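Local structure of SusD superfamily protein (Bacteroides thetaiotaomicron, 3MCX) at residues 454-462 against 469-477; 34-45 against 83-94. The protein is of unknown function but belongs to the SusD family of outer-membrane proteins, whose members typically help Bacteroides capture and import glycans. All coordinates share one frame; numbering follows the deposited sequence.

Helix 81-106 brings the two contacts together. In interaction 2 one flank of that helix, residues 83-94, packs against the connection between helix 21-36 and helix 44-51, while its other flank carries Ile84 and Trp88 to the 454-462 segment of interaction 1. The centres of the two contacts are about 18 Å apart, yet they touch directly: CG of Pro462 lies 3.5 Å from CG of Trp88, and CD1 of Ile461 lies 3.7 Å from CZ3 of the Trp88 ring. Interaction 2 lies away from the zinc sites; in interaction 1 the side chain of Ile472 comes within about 12 Å of a bound zinc ion.

Interaction 1 (454-462 against 469-477); sequences DLRIALPIP and NPNIQQNPR
Arg477, the C-terminal residue, sends its side chain back over the 454-462 segment, a worked example of a chain end held by side-chain-to-backbone bonds. Its CB starts away from that segment, but a turn about the CB-CG bond (chi2 -78°) folds the chain back. NE of Arg477 then passes 4.3 Å from CG of Arg456. CZ of Arg477 lies 3.4 Å from Ala458 O. The two terminal nitrogens close end-on upon that single oxygen: Arg477 NH2 to Ala458 O is 2.8 Å, and NH1, more bent at hydrogen, approaches nearly along the C=O axis. NH1 also donates to the carbonyl of Pro476, while NH2 brushes CD of Pro460; one guanidinium face carries CA of Arg456.

Further along, the amide of Gln474 pairs with both backbone groups of Ile461. Gln474 OE1 accepts from Ile461 N at 2.8 Å, in the carbonyl plane, and Gln474 NE2 returns a straighter bond to Ile461 O at 2.9 Å. Asn475 ND2 gives a 2.7 Å bond to Leu459 O and another to Phe140 O of helix 115-140. With no salt bridge between the segments, the tail is fastened by neutral amides and one cation, all addressing main-chain groups.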
loop_
_atom_site.group_PDB
_atom_site.type_symbol
_atom_site.label_atom_id
_atom_site.label_comp_id
_atom_site.label_asym_id
_atom_site.label_seq_id
_atom_site.Cartn_x
_atom_site.Cartn_y
_atom_site.Cartn_z
ATOM N N ASP A 454 15.594 3.518 12.740
ATOM C CA ASP A 454 15.129 2.937 14.004
ATOM C C ASP A 454 14.884 1.420 13.811
ATOM O O ASP A 454 14.206 1.023 12.893
ATOM C CB ASP A 454 13.852 3.655 14.446
ATOM C CG ASP A 454 13.470 3.367 15.891
ATOM O OD1 ASP A 454 13.200 2.171 16.199
ATOM O OD2 ASP A 454 13.377 4.321 16.717
ATOM N N LEU A 455 15.448 0.625 14.721
ATOM C CA LEU A 455 15.305 -0.839 14.634
ATOM C C LEU A 455 13.845 -1.223 14.588
ATOM O O LEU A 455 13.529 -2.261 13.996
ATOM C CB LEU A 455 16.018 -1.566 15.770
ATOM C CG LEU A 455 17.501 -1.313 15.934
ATOM C CD1 LEU A 455 18.027 -2.053 17.143
ATOM C CD2 LEU A 455 18.189 -1.693 14.649
ATOM N N ARG A 456 12.956 -0.434 15.204
ATOM C CA ARG A 456 11.542 -0.813 15.253
ATOM C C ARG A 456 10.794 -0.679 13.923
ATOM O O ARG A 456 9.644 -1.123 13.813
ATOM C CB ARG A 456 10.827 -0.026 16.361
ATOM C CG ARG A 456 11.404 -0.265 17.733
ATOM C CD ARG A 456 10.894 0.728 18.757
ATOM N NE ARG A 456 11.279 2.077 18.395
ATOM C CZ ARG A 456 10.792 3.160 18.974
ATOM N NH1 ARG A 456 9.892 3.040 19.955
ATOM N NH2 ARG A 456 11.222 4.370 18.598
ATOM N N ILE A 457 11.416 -0.077 12.905
ATOM C CA ILE A 457 10.811 -0.026 11.586
ATOM C C ILE A 457 10.574 -1.417 11.035
ATOM O O ILE A 457 9.551 -1.640 10.393
ATOM C CB ILE A 457 11.646 0.779 10.578
ATOM C CG1 ILE A 457 11.432 2.281 10.812
ATOM C CG2 ILE A 457 11.327 0.361 9.118
ATOM C CD1 ILE A 457 12.653 3.094 10.440
ATOM N N ALA A 458 11.524 -2.341 11.242
ATOM C CA ALA A 458 11.360 -3.728 10.836
ATOM C C ALA A 458 10.512 -4.427 11.900
ATOM O O ALA A 458 10.937 -4.560 13.054
ATOM C CB ALA A 458 12.711 -4.402 10.656
ATOM N N LEU A 459 9.334 -4.863 11.469
ATOM C CA LEU A 459 8.442 -5.593 12.375
ATOM C C LEU A 459 9.103 -6.857 12.849
ATOM O O LEU A 459 9.915 -7.447 12.144
ATOM C CB LEU A 459 7.127 -5.934 11.679
ATOM C CG LEU A 459 6.226 -4.752 11.326
ATOM C CD1 LEU A 459 4.995 -5.262 10.621
ATOM C CD2 LEU A 459 5.815 -3.994 12.574
ATOM N N PRO A 460 8.753 -7.329 14.046
ATOM C CA PRO A 460 9.296 -8.600 14.468
ATOM C C PRO A 460 8.798 -9.757 13.607
ATOM O O PRO A 460 7.642 -9.790 13.247
ATOM C CB PRO A 460 8.809 -8.755 15.916
ATOM C CG PRO A 460 7.582 -7.946 15.934
ATOM C CD PRO A 460 7.742 -6.812 14.981
ATOM N N ILE A 461 9.704 -10.667 13.315
ATOM C CA ILE A 461 9.375 -11.926 12.687
ATOM C C ILE A 461 8.451 -12.669 13.683
ATOM O O ILE A 461 8.687 -12.640 14.869
ATOM C CB ILE A 461 10.650 -12.747 12.453
ATOM C CG1 ILE A 461 11.689 -11.986 11.576
ATOM C CG2 ILE A 461 10.340 -14.171 11.860
ATOM C CD1 ILE A 461 11.202 -11.533 10.229
ATOM N N PRO A 462 7.403 -13.346 13.191
ATOM C CA PRO A 462 6.504 -14.030 14.120
ATOM C C PRO A 462 7.248 -14.984 15.022
ATOM O O PRO A 462 8.128 -15.746 14.587
ATOM C CB PRO A 462 5.539 -14.794 13.189
ATOM C CG PRO A 462 5.571 -14.084 11.906
ATOM C CD PRO A 462 6.922 -13.390 11.799
ATOM N N ASN A 469 11.975 -22.701 13.672
ATOM C CA ASN A 469 13.040 -22.746 12.644
ATOM C C ASN A 469 14.242 -21.965 13.212
ATOM O O ASN A 469 14.258 -20.732 13.172
ATOM C CB ASN A 469 12.522 -22.145 11.329
ATOM C CG ASN A 469 13.551 -22.226 10.181
ATOM O OD1 ASN A 469 14.693 -22.627 10.401
ATOM N ND2 ASN A 469 13.123 -21.867 8.946
ATOM N N PRO A 470 15.240 -22.678 13.750
ATOM C CA PRO A 470 16.431 -22.024 14.308
ATOM C C PRO A 470 17.284 -21.245 13.289
ATOM O O PRO A 470 18.133 -20.466 13.706
ATOM C CB PRO A 470 17.230 -23.196 14.894
ATOM C CG PRO A 470 16.738 -24.400 14.163
ATOM C CD PRO A 470 15.311 -24.152 13.871
ATOM N N ASN A 471 17.044 -21.443 11.987
ATOM C CA ASN A 471 17.741 -20.715 10.913
ATOM C C ASN A 471 17.163 -19.334 10.658
ATOM O O ASN A 471 17.706 -18.584 9.859
ATOM C CB ASN A 471 17.714 -21.513 9.585
ATOM C CG ASN A 471 18.375 -22.846 9.712
ATOM O OD1 ASN A 471 19.409 -22.962 10.375
ATOM N ND2 ASN A 471 17.774 -23.882 9.110
ATOM N N ILE A 472 16.018 -19.022 11.282
ATOM C CA ILE A 472 15.385 -17.716 11.114
ATOM C C ILE A 472 15.802 -16.811 12.268
ATOM O O ILE A 472 15.522 -17.100 13.423
ATOM C CB ILE A 472 13.851 -17.819 11.096
ATOM C CG1 ILE A 472 13.372 -18.761 9.981
ATOM C CG2 ILE A 472 13.197 -16.438 10.977
ATOM C CD1 ILE A 472 13.462 -18.179 8.623
ATOM N N GLN A 473 16.523 -15.749 11.951
ATOM C CA GLN A 473 16.956 -14.790 12.938
ATOM C C GLN A 473 15.860 -13.752 13.171
ATOM O O GLN A 473 15.188 -13.338 12.256
ATOM C CB GLN A 473 18.160 -14.029 12.413
ATOM C CG GLN A 473 19.394 -14.812 12.212
ATOM C CD GLN A 473 20.581 -13.877 11.877
ATOM O OE1 GLN A 473 20.723 -12.780 12.460
ATOM N NE2 GLN A 473 21.404 -14.290 10.923
ATOM N N GLN A 474 15.708 -13.326 14.414
ATOM C CA GLN A 474 14.784 -12.241 14.725
ATOM C C GLN A 474 15.448 -10.882 14.402
ATOM O O GLN A 474 16.700 -10.735 14.443
ATOM C CB GLN A 474 14.440 -12.298 16.226
ATOM C CG GLN A 474 13.388 -11.325 16.748
ATOM C CD GLN A 474 12.118 -11.315 15.912
ATOM O OE1 GLN A 474 12.041 -10.664 14.861
ATOM N NE2 GLN A 474 11.097 -12.049 16.385
ATOM N N ASN A 475 14.610 -9.930 14.056
ATOM C CA ASN A 475 15.048 -8.539 13.929
ATOM C C ASN A 475 15.509 -7.993 15.272
ATOM O O ASN A 475 14.822 -8.168 16.273
ATOM C CB ASN A 475 13.955 -7.670 13.340
ATOM C CG ASN A 475 13.738 -7.948 11.880
ATOM O OD1 ASN A 475 14.731 -8.133 11.151
ATOM N ND2 ASN A 475 12.499 -8.018 11.428
ATOM N N PRO A 476 16.634 -7.277 15.297
ATOM C CA PRO A 476 17.077 -6.714 16.567
ATOM C C PRO A 476 16.171 -5.622 17.121
ATOM O O PRO A 476 15.400 -4.995 16.390
ATOM C CB PRO A 476 18.473 -6.173 16.253
ATOM C CG PRO A 476 18.564 -6.054 14.859
ATOM C CD PRO A 476 17.569 -7.011 14.207
ATOM N N ARG A 477 16.262 -5.455 18.429
ATOM C CA ARG A 477 15.586 -4.406 19.135
ATOM C C ARG A 477 16.555 -3.717 20.072
ATOM O O ARG A 477 17.690 -4.180 20.288
ATOM C CB ARG A 477 14.427 -5.018 19.927
ATOM C CG ARG A 477 13.274 -5.546 19.044
ATOM C CD ARG A 477 12.498 -4.406 18.619
ATOM N NE ARG A 477 11.344 -4.593 17.724
ATOM C CZ ARG A 477 11.361 -4.595 16.400
ATOM N NH1 ARG A 477 12.504 -4.592 15.701
ATOM N NH2 ARG A 477 10.213 -4.538 15.773
ATOM O OXT ARG A 477 16.217 -2.674 20.645
HETATM O O HOH W 1 15.219 -4.423 13.635
#

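Interaction 2 (34-45 against 83-94); sequences LASGHSYYGDNY and NIVLPWNTVYKV
Tyr40 and Tyr45 meet Val91 in a helix-against-loop packing within the largely helical SusD fold, where the connection from helix 21-36 to helix 44-51, with its type II beta turn from Gly37 to Tyr40, lies along helix 81-106. CG2 of Val91 sits squarely over the Tyr40 ring, 3.5 Å from its centroid and 1° off the normal, a textbook CH-pi contact. The same Val91 CG2 is 3.4 Å from CZ of Tyr45, so one valine branch serves two aromatics. Tyr40 CG lies anti to its nitrogen (chi1 -159°), which brings the ring across Val91, with its edge meeting CG2 of Val94. Leu34 CD2 comes within 3.6 Å of Val94 CG2.

Toward the start of the 83-94 helix, the hydroxyl OH of Tyr45 donates to Pro87 O from well above the carbonyl plane, at 2.9 Å. Ser39 fits between Leu86 and Thr90, and its buried carbonyl O, which has no hydrogen-bond partner, faces CA of Pro87 at 3.4 Å in a CA-H...O contact.

Outside this shell, Ser132 and Asn135 of helix 115-140 hold the Tyr40 hydroxyl. Asp43 braces the turn through Ser39: OD1 accepts from the backbone nitrogens of Ser39 and Asn44 on its syn and anti lone pairs. OD2 of Asp43 takes ND1 of His38 at 2.6 Å, nearly straight at 173°, while OG of Ser39 rests over the centre of that imidazole.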
loop_
_atom_site.group_PDB
_atom_site.type_symbol
_atom_site.label_atom_id
_atom_site.label_comp_id
_atom_site.label_asym_id
_atom_site.label_seq_id
_atom_site.Cartn_x
_atom_site.Cartn_y
_atom_site.Cartn_z
ATOM N N LEU A 34 -7.855 -14.177 -1.926
ATOM C CA LEU A 34 -7.074 -14.261 -0.697
ATOM C C LEU A 34 -6.341 -12.947 -0.427
ATOM O O LEU A 34 -6.297 -12.448 0.707
ATOM C CB LEU A 34 -6.071 -15.429 -0.801
ATOM C CG LEU A 34 -5.327 -15.823 0.467
ATOM C CD1 LEU A 34 -6.291 -16.172 1.619
ATOM C CD2 LEU A 34 -4.521 -17.089 0.117
ATOM N N ALA A 35 -5.783 -12.336 -1.468
ATOM C CA ALA A 35 -5.090 -11.065 -1.341
ATOM C C ALA A 35 -6.023 -9.957 -0.875
ATOM O O ALA A 35 -5.594 -9.045 -0.176
ATOM C CB ALA A 35 -4.350 -10.671 -2.647
ATOM N N SER A 36 -7.298 -10.043 -1.239
ATOM C CA SER A 36 -8.258 -9.024 -0.846
ATOM C C SER A 36 -8.785 -9.244 0.566
ATOM O O SER A 36 -9.470 -8.375 1.124
ATOM C CB SER A 36 -9.439 -9.013 -1.822
ATOM O OG SER A 36 -10.297 -10.075 -1.566
ATOM N N GLY A 37 -8.440 -10.382 1.164
ATOM C CA GLY A 37 -8.979 -10.785 2.419
ATOM C C GLY A 37 -8.325 -10.200 3.665
ATOM O O GLY A 37 -7.340 -9.448 3.634
ATOM N N HIS A 38 -8.936 -10.526 4.786
ATOM C CA HIS A 38 -8.418 -10.179 6.072
ATOM C C HIS A 38 -6.971 -10.650 6.212
ATOM O O HIS A 38 -6.635 -11.765 5.807
ATOM C CB HIS A 38 -9.365 -10.749 7.130
ATOM C CG HIS A 38 -8.921 -10.563 8.548
ATOM N ND1 HIS A 38 -8.557 -9.332 9.064
ATOM C CD2 HIS A 38 -8.860 -11.445 9.571
ATOM C CE1 HIS A 38 -8.245 -9.484 10.344
ATOM N NE2 HIS A 38 -8.409 -10.755 10.672
ATOM N N SER A 39 -6.153 -9.756 6.772
ATOM C CA SER A 39 -4.748 -9.974 7.098
ATOM C C SER A 39 -3.835 -9.747 5.915
ATOM O O SER A 39 -2.619 -9.751 6.094
ATOM C CB SER A 39 -4.478 -11.336 7.759
ATOM O OG SER A 39 -5.390 -11.623 8.819
ATOM N N TYR A 40 -4.392 -9.538 4.726
ATOM C CA TYR A 40 -3.602 -9.072 3.604
ATOM C C TYR A 40 -4.069 -7.642 3.227
ATOM O O TYR A 40 -3.993 -6.766 4.059
ATOM C CB TYR A 40 -3.620 -10.068 2.441
ATOM C CG TYR A 40 -2.461 -9.934 1.430
ATOM C CD1 TYR A 40 -1.728 -8.751 1.299
ATOM C CD2 TYR A 40 -2.112 -11.005 0.607
ATOM C CE1 TYR A 40 -0.712 -8.629 0.389
ATOM C CE2 TYR A 40 -1.078 -10.871 -0.330
ATOM C CZ TYR A 40 -0.403 -9.676 -0.417
ATOM O OH TYR A 40 0.613 -9.545 -1.345
ATOM N N TYR A 41 -4.581 -7.427 2.015
ATOM C CA TYR A 41 -4.938 -6.065 1.622
ATOM C C TYR A 41 -6.290 -5.605 2.199
ATOM O O TYR A 41 -6.592 -4.409 2.149
ATOM C CB TYR A 41 -4.954 -5.941 0.112
ATOM C CG TYR A 41 -3.632 -5.729 -0.555
ATOM C CD1 TYR A 41 -2.906 -4.582 -0.343
ATOM C CD2 TYR A 41 -3.127 -6.672 -1.424
ATOM C CE1 TYR A 41 -1.702 -4.342 -1.009
ATOM C CE2 TYR A 41 -1.922 -6.444 -2.089
ATOM C CZ TYR A 41 -1.206 -5.297 -1.878
ATOM O OH TYR A 41 -0.017 -5.075 -2.561
ATOM N N GLY A 42 -7.095 -6.504 2.754
ATOM C CA GLY A 42 -8.315 -6.091 3.443
ATOM C C GLY A 42 -8.074 -5.052 4.522
ATOM O O GLY A 42 -8.936 -4.206 4.783
ATOM N N ASP A 43 -6.934 -5.158 5.209
ATOM C CA ASP A 43 -6.691 -4.383 6.442
ATOM C C ASP A 43 -5.216 -4.146 6.709
ATOM O O ASP A 43 -4.746 -3.035 6.439
ATOM C CB ASP A 43 -7.480 -4.961 7.630
ATOM C CG ASP A 43 -7.570 -6.468 7.569
ATOM O OD1 ASP A 43 -6.529 -7.087 7.341
ATOM O OD2 ASP A 43 -8.671 -7.020 7.790
ATOM N N ASN A 44 -4.481 -5.128 7.224
ATOM C CA ASN A 44 -3.137 -4.836 7.713
ATOM C C ASN A 44 -2.222 -4.180 6.672
ATOM O O ASN A 44 -1.575 -3.173 6.990
ATOM C CB ASN A 44 -2.493 -6.088 8.288
ATOM C CG ASN A 44 -3.244 -6.592 9.485
ATOM O OD1 ASN A 44 -4.326 -7.171 9.350
ATOM N ND2 ASN A 44 -2.663 -6.398 10.699
ATOM N N TYR A 45 -2.191 -4.695 5.444
ATOM C CA TYR A 45 -1.295 -4.129 4.425
ATOM C C TYR A 45 -1.866 -2.847 3.777
ATOM O O TYR A 45 -1.179 -2.182 2.982
ATOM C CB TYR A 45 -0.910 -5.161 3.381
ATOM C CG TYR A 45 0.007 -6.250 3.912
ATOM C CD1 TYR A 45 -0.496 -7.350 4.587
ATOM C CD2 TYR A 45 1.374 -6.168 3.725
ATOM C CE1 TYR A 45 0.344 -8.351 5.052
ATOM C CE2 TYR A 45 2.217 -7.181 4.193
ATOM C CZ TYR A 45 1.691 -8.253 4.837
ATOM O OH TYR A 45 2.516 -9.260 5.287
ATOM N N ASN A 83 -1.493 -8.865 14.242
ATOM C CA ASN A 83 -0.644 -7.907 13.562
ATOM C C ASN A 83 0.664 -8.423 13.034
ATOM O O ASN A 83 1.315 -7.736 12.251
ATOM C CB ASN A 83 -0.404 -6.751 14.519
ATOM C CG ASN A 83 -1.696 -6.034 14.872
ATOM O OD1 ASN A 83 -2.480 -5.747 13.970
ATOM N ND2 ASN A 83 -1.920 -5.747 16.148
ATOM N N ILE A 84 1.053 -9.615 13.440
ATOM C CA ILE A 84 2.329 -10.208 13.016
ATOM C C ILE A 84 2.134 -11.605 12.447
ATOM O O ILE A 84 2.493 -11.844 11.283
ATOM C CB ILE A 84 3.333 -10.217 14.174
ATOM C CG1 ILE A 84 3.716 -8.791 14.614
ATOM C CG2 ILE A 84 4.602 -11.025 13.834
ATOM C CD1 ILE A 84 4.441 -7.946 13.554
ATOM N N VAL A 85 1.545 -12.513 13.209
ATOM C CA VAL A 85 1.409 -13.889 12.738
ATOM C C VAL A 85 0.509 -13.952 11.499
ATOM O O VAL A 85 0.860 -14.546 10.487
ATOM C CB VAL A 85 0.851 -14.809 13.836
ATOM C CG1 VAL A 85 0.709 -16.250 13.353
ATOM C CG2 VAL A 85 1.770 -14.807 15.071
ATOM N N LEU A 86 -0.682 -13.354 11.571
ATOM C CA LEU A 86 -1.604 -13.458 10.444
ATOM C C LEU A 86 -1.071 -12.753 9.179
ATOM O O LEU A 86 -1.134 -13.339 8.094
ATOM C CB LEU A 86 -2.998 -12.935 10.874
ATOM C CG LEU A 86 -3.814 -13.926 11.691
ATOM C CD1 LEU A 86 -5.081 -13.235 12.185
ATOM C CD2 LEU A 86 -4.158 -15.205 10.878
ATOM N N PRO A 87 -0.557 -11.513 9.286
ATOM C CA PRO A 87 -0.048 -10.891 8.055
ATOM C C PRO A 87 1.109 -11.617 7.399
ATOM O O PRO A 87 1.184 -11.644 6.182
ATOM C CB PRO A 87 0.302 -9.462 8.500
ATOM C CG PRO A 87 -0.610 -9.223 9.714
ATOM C CD PRO A 87 -0.642 -10.545 10.398
ATOM N N TRP A 88 1.972 -12.215 8.195
ATOM C CA TRP A 88 3.061 -13.042 7.668
ATOM C C TRP A 88 2.507 -14.291 6.986
ATOM O O TRP A 88 2.813 -14.581 5.825
ATOM C CB TRP A 88 3.971 -13.445 8.823
ATOM C CG TRP A 88 5.108 -14.356 8.480
ATOM C CD1 TRP A 88 5.064 -15.690 8.441
ATOM C CD2 TRP A 88 6.481 -13.988 8.268
ATOM N NE1 TRP A 88 6.323 -16.217 8.179
ATOM C CE2 TRP A 88 7.201 -15.177 8.071
ATOM C CE3 TRP A 88 7.144 -12.771 8.183
ATOM C CZ2 TRP A 88 8.590 -15.189 7.819
ATOM C CZ3 TRP A 88 8.522 -12.774 7.939
ATOM C CH2 TRP A 88 9.220 -13.962 7.775
ATOM N N ASN A 89 1.687 -15.052 7.709
ATOM C CA ASN A 89 1.247 -16.350 7.235
ATOM C C ASN A 89 0.335 -16.179 6.015
ATOM O O ASN A 89 0.335 -17.000 5.112
ATOM C CB ASN A 89 0.499 -17.134 8.313
ATOM C CG ASN A 89 1.416 -17.772 9.341
ATOM O OD1 ASN A 89 2.618 -17.915 9.119
ATOM N ND2 ASN A 89 0.833 -18.225 10.432
ATOM N N THR A 90 -0.479 -15.127 6.014
ATOM C CA THR A 90 -1.442 -14.941 4.925
ATOM C C THR A 90 -0.719 -14.627 3.629
ATOM O O THR A 90 -1.105 -15.143 2.563
ATOM C CB THR A 90 -2.488 -13.873 5.287
ATOM O OG1 THR A 90 -3.096 -14.228 6.547
ATOM C CG2 THR A 90 -3.557 -13.714 4.191
ATOM N N VAL A 91 0.300 -13.748 3.669
ATOM C CA VAL A 91 1.035 -13.429 2.446
ATOM C C VAL A 91 1.817 -14.636 1.966
ATOM O O VAL A 91 1.857 -14.917 0.761
ATOM C CB VAL A 91 1.864 -12.140 2.572
ATOM C CG1 VAL A 91 2.609 -11.893 1.262
ATOM C CG2 VAL A 91 0.947 -10.955 2.879
ATOM N N TYR A 92 2.398 -15.407 2.883
ATOM C CA TYR A 92 3.078 -16.638 2.464
ATOM C C TYR A 92 2.105 -17.652 1.850
ATOM O O TYR A 92 2.463 -18.415 0.976
ATOM C CB TYR A 92 3.922 -17.252 3.597
ATOM C CG TYR A 92 5.307 -16.678 3.623
ATOM C CD1 TYR A 92 6.182 -16.956 2.602
ATOM C CD2 TYR A 92 5.712 -15.803 4.641
ATOM C CE1 TYR A 92 7.441 -16.401 2.590
ATOM C CE2 TYR A 92 6.954 -15.247 4.631
ATOM C CZ TYR A 92 7.824 -15.543 3.597
ATOM O OH TYR A 92 9.056 -14.926 3.566
ATOM N N LYS A 93 0.859 -17.695 2.333
ATOM C CA LYS A 93 -0.141 -18.571 1.722
ATOM C C LYS A 93 -0.376 -18.159 0.267
ATOM O O LYS A 93 -0.460 -19.020 -0.606
ATOM C CB LYS A 93 -1.461 -18.546 2.515
ATOM C CG LYS A 93 -2.493 -19.575 2.056
ATOM C CD LYS A 93 -3.682 -19.510 3.057
ATOM C CE LYS A 93 -4.860 -20.386 2.661
ATOM N NZ LYS A 93 -5.996 -20.073 3.621
ATOM N N VAL A 94 -0.501 -16.852 0.023
ATOM C CA VAL A 94 -0.651 -16.378 -1.346
ATOM C C VAL A 94 0.579 -16.789 -2.169
ATOM O O VAL A 94 0.426 -17.282 -3.289
ATOM C CB VAL A 94 -0.862 -14.879 -1.427
ATOM C CG1 VAL A 94 -0.693 -14.377 -2.884
ATOM C CG2 VAL A 94 -2.268 -14.520 -0.885
#